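Local coordinates for mRNA-binding protein PUF3 (Saccharomyces cerevisiae, PDB 3K49) that binds recognition sequences in the 3' UTRs of mRNAs, mostly those encoding mitochondrial proteins, and promotes decay of COX17 mRNA by enhancing its deadenylation, at residues I226-Q232 against I243-I248. Numbering follows the deposited sequence.
Sequences IQYVLQQ and IKQEII. With nucleotides of chain B.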
loop_
_atom_site.group_PDB
_atom_site.type_symbol
_atom_site.label_atom_id
_atom_site.label_comp_id
_atom_site.label_asym_id
_atom_site.label_seq_id
_atom_site.Cartn_x
_atom_site.Cartn_y
_atom_site.Cartn_z
ATOM N N ILE A 226 9.954 -6.745 -0.242
ATOM C CA ILE A 226 10.790 -7.513 0.665
ATOM C C ILE A 226 10.185 -7.443 2.066
ATOM O O ILE A 226 10.077 -8.448 2.760
ATOM C CB ILE A 226 12.263 -6.979 0.717
ATOM C CG1 ILE A 226 12.960 -7.088 -0.647
ATOM C CG2 ILE A 226 13.050 -7.702 1.796
ATOM C CD1 ILE A 226 12.878 -8.475 -1.261
ATOM N N GLN A 227 9.807 -6.240 2.478
ATOM C CA GLN A 227 9.256 -6.030 3.805
ATOM C C GLN A 227 7.982 -6.821 4.015
ATOM O O GLN A 227 7.728 -7.342 5.104
ATOM C CB GLN A 227 8.999 -4.551 4.028
ATOM C CG GLN A 227 10.273 -3.756 4.033
ATOM C CD GLN A 227 10.056 -2.302 4.381
ATOM O OE1 GLN A 227 9.728 -1.962 5.523
ATOM N NE2 GLN A 227 10.264 -1.430 3.402
ATOM N N TYR A 228 7.184 -6.923 2.961
ATOM C CA TYR A 228 5.939 -7.659 3.063
ATOM C C TYR A 228 6.225 -9.139 3.251
ATOM O O TYR A 228 5.545 -9.798 4.021
ATOM C CB TYR A 228 5.034 -7.439 1.840
ATOM C CG TYR A 228 3.810 -8.318 1.890
ATOM C CD1 TYR A 228 2.727 -7.985 2.697
ATOM C CD2 TYR A 228 3.758 -9.507 1.167
ATOM C CE1 TYR A 228 1.619 -8.794 2.764
ATOM C CE2 TYR A 228 2.654 -10.326 1.227
ATOM C CZ TYR A 228 1.587 -9.968 2.031
ATOM O OH TYR A 228 0.476 -10.779 2.099
ATOM N N VAL A 229 7.220 -9.665 2.538
ATOM C CA VAL A 229 7.629 -11.057 2.733
ATOM C C VAL A 229 8.183 -11.300 4.135
ATOM O O VAL A 229 7.887 -12.319 4.753
ATOM C CB VAL A 229 8.693 -11.488 1.724
ATOM C CG1 VAL A 229 9.078 -12.931 1.973
ATOM C CG2 VAL A 229 8.183 -11.280 0.294
ATOM N N LEU A 230 8.976 -10.355 4.634
ATOM C CA LEU A 230 9.564 -10.458 5.973
ATOM C C LEU A 230 8.525 -10.537 7.086
ATOM O O LEU A 230 8.740 -11.196 8.105
ATOM C CB LEU A 230 10.496 -9.276 6.261
ATOM C CG LEU A 230 11.880 -9.245 5.594
ATOM C CD1 LEU A 230 12.594 -7.953 5.940
ATOM C CD2 LEU A 230 12.711 -10.418 6.029
ATOM N N GLN A 231 7.404 -9.850 6.912
ATOM C CA GLN A 231 6.452 -9.757 8.005
ATOM C C GLN A 231 5.426 -10.875 7.996
ATOM O O GLN A 231 4.521 -10.894 8.823
ATOM C CB GLN A 231 5.744 -8.417 7.983
ATOM C CG GLN A 231 4.481 -8.426 7.182
ATOM C CD GLN A 231 3.762 -7.108 7.286
ATOM O OE1 GLN A 231 4.341 -6.114 7.738
ATOM N NE2 GLN A 231 2.493 -7.085 6.876
ATOM N N GLN A 232 5.566 -11.808 7.064
ATOM C CA GLN A 232 4.749 -13.010 7.081
ATOM C C GLN A 232 5.148 -13.915 8.245
ATOM O O GLN A 232 6.246 -13.799 8.784
ATOM C CB GLN A 232 4.894 -13.763 5.767
ATOM C CG GLN A 232 4.451 -12.965 4.572
ATOM C CD GLN A 232 3.006 -12.538 4.677
ATOM O OE1 GLN A 232 2.117 -13.376 4.765
ATOM N NE2 GLN A 232 2.762 -11.229 4.650
ATOM N N ILE A 243 12.208 -18.201 1.268
ATOM C CA ILE A 243 12.545 -16.864 0.787
ATOM C C ILE A 243 12.829 -15.927 1.955
ATOM O O ILE A 243 13.707 -15.069 1.874
ATOM C CB ILE A 243 11.421 -16.272 -0.078
ATOM C CG1 ILE A 243 11.114 -17.197 -1.257
ATOM C CG2 ILE A 243 11.798 -14.879 -0.567
ATOM C CD1 ILE A 243 12.293 -17.429 -2.175
ATOM N N LYS A 244 12.084 -16.090 3.044
ATOM C CA LYS A 244 12.317 -15.252 4.214
ATOM C C LYS A 244 13.718 -15.483 4.772
ATOM O O LYS A 244 14.349 -14.563 5.286
ATOM C CB LYS A 244 11.273 -15.487 5.295
ATOM C CG LYS A 244 11.392 -14.506 6.450
ATOM C CD LYS A 244 10.348 -14.778 7.515
ATOM C CE LYS A 244 10.494 -13.854 8.716
ATOM N NZ LYS A 244 9.254 -13.895 9.566
ATOM N N GLN A 245 14.197 -16.716 4.656
ATOM C CA GLN A 245 15.544 -17.059 5.083
ATOM C C GLN A 245 16.626 -16.415 4.189
ATOM O O GLN A 245 17.578 -15.819 4.695
ATOM C CB GLN A 245 15.711 -18.584 5.145
ATOM C CG GLN A 245 17.078 -19.063 5.660
ATOM C CD GLN A 245 17.340 -18.668 7.109
ATOM O OE1 GLN A 245 16.414 -18.538 7.898
ATOM N NE2 GLN A 245 18.606 -18.476 7.457
ATOM N N GLU A 246 16.476 -16.523 2.866
ATOM C CA GLU A 246 17.423 -15.891 1.931
ATOM C C GLU A 246 17.486 -14.384 2.112
ATOM O O GLU A 246 18.479 -13.751 1.771
ATOM C CB GLU A 246 17.072 -16.209 0.470
ATOM C CG GLU A 246 16.592 -17.645 0.270
ATOM C CD GLU A 246 15.861 -17.869 -1.044
ATOM O OE1 GLU A 246 16.448 -17.576 -2.115
ATOM O OE2 GLU A 246 14.703 -18.350 -0.996
ATOM N N ILE A 247 16.409 -13.800 2.620
ATOM C CA ILE A 247 16.393 -12.363 2.829
ATOM C C ILE A 247 17.218 -12.057 4.063
ATOM O O ILE A 247 18.084 -11.191 4.032
ATOM C CB ILE A 247 14.969 -11.809 2.972
ATOM C CG1 ILE A 247 14.199 -11.972 1.660
ATOM C CG2 ILE A 247 15.025 -10.353 3.364
ATOM C CD1 ILE A 247 12.680 -11.913 1.814
ATOM N N ILE A 248 16.951 -12.787 5.141
ATOM C CA ILE A 248 17.745 -12.689 6.352
ATOM C C ILE A 248 19.237 -12.961 6.061
ATOM O O ILE A 248 20.128 -12.191 6.446
ATOM C CB ILE A 248 17.273 -13.714 7.395
ATOM C CG1 ILE A 248 15.807 -13.477 7.772
ATOM C CG2 ILE A 248 18.155 -13.658 8.622
ATOM C CD1 ILE A 248 15.529 -12.107 8.374
ATOM P P U B 5 12.238 10.717 4.037
ATOM O OP1 U B 5 12.184 11.627 2.872
ATOM O OP2 U B 5 11.273 10.866 5.156
ATOM O "O5'" U B 5 12.138 9.210 3.524
ATOM C "C5'" U B 5 10.879 8.615 3.272
ATOM C "C4'" U B 5 10.983 7.755 2.036
ATOM O "O4'" U B 5 11.727 6.558 2.347
ATOM C "C3'" U B 5 9.684 7.223 1.470
ATOM O "O3'" U B 5 9.057 8.242 0.689
ATOM C "C2'" U B 5 10.205 6.091 0.598
ATOM O "O2'" U B 5 10.732 6.587 -0.611
ATOM C "C1'" U B 5 11.347 5.532 1.457
ATOM N N1 U B 5 11.000 4.334 2.251
ATOM C C2 U B 5 11.221 3.103 1.685
ATOM O O2 U B 5 11.684 2.965 0.568
ATOM N N3 U B 5 10.875 2.029 2.472
ATOM C C4 U B 5 10.332 2.068 3.729
ATOM O O4 U B 5 10.029 1.019 4.286
ATOM C C5 U B 5 10.133 3.385 4.252
ATOM C C6 U B 5 10.468 4.447 3.515
#
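This contact joins two helices of the sixth Pumilio repeat in the PUM-HD, the RNA-binding domain of Puf3. Residues 226-230 end the RNA-facing helix 222-230. Residues 243-248 lie on helix 238-252, on the outer side of the curved repeat array. The two segment axes approach to 9.8 Å and cross at -118°, so the packing is steeply inclined and runs more antiparallel than parallel.

Ile243 opens the apolar patch. Its CG2 lies 4.2 Å from CG1 of Val229. Lys244 follows with an extended, all-t side chain that reaches past the C-terminal end of helix 222-230. Its NZ donates a hydrogen bond to Gln232 O (3.1 Å) and a weak one to Leu230 O (3.1 Å). NZ also bonds Tyr274 O in the next repeat, so one ammonium group ties together backbone carbonyls of two successive repeats. Ile247 has the largest area covered by the other segment, and its CA-to-CB bond points toward helix 222-230. Its CD1 meets Val229 CG1 at 3.7 Å. Its CG2 touches Ile226 CG2 at 3.7 Å and Leu230 CD2 at 3.5 Å. Ile213 of helix 213-218 also packs on Ile247. Ile248 closes the patch, with CD1 4.0 Å from Leu230 CD2, and it also touches Gln279 and Ile283 of helix 277-284.

The CA-to-CB bond of Gln227 points away from the second segment, and its side chain reaches the RNA on the concave surface, as expected for a base-reading residue of a Pumilio repeat. Its NE2 donates a hydrogen bond of 2.6 Å to O4 of U5 of chain B.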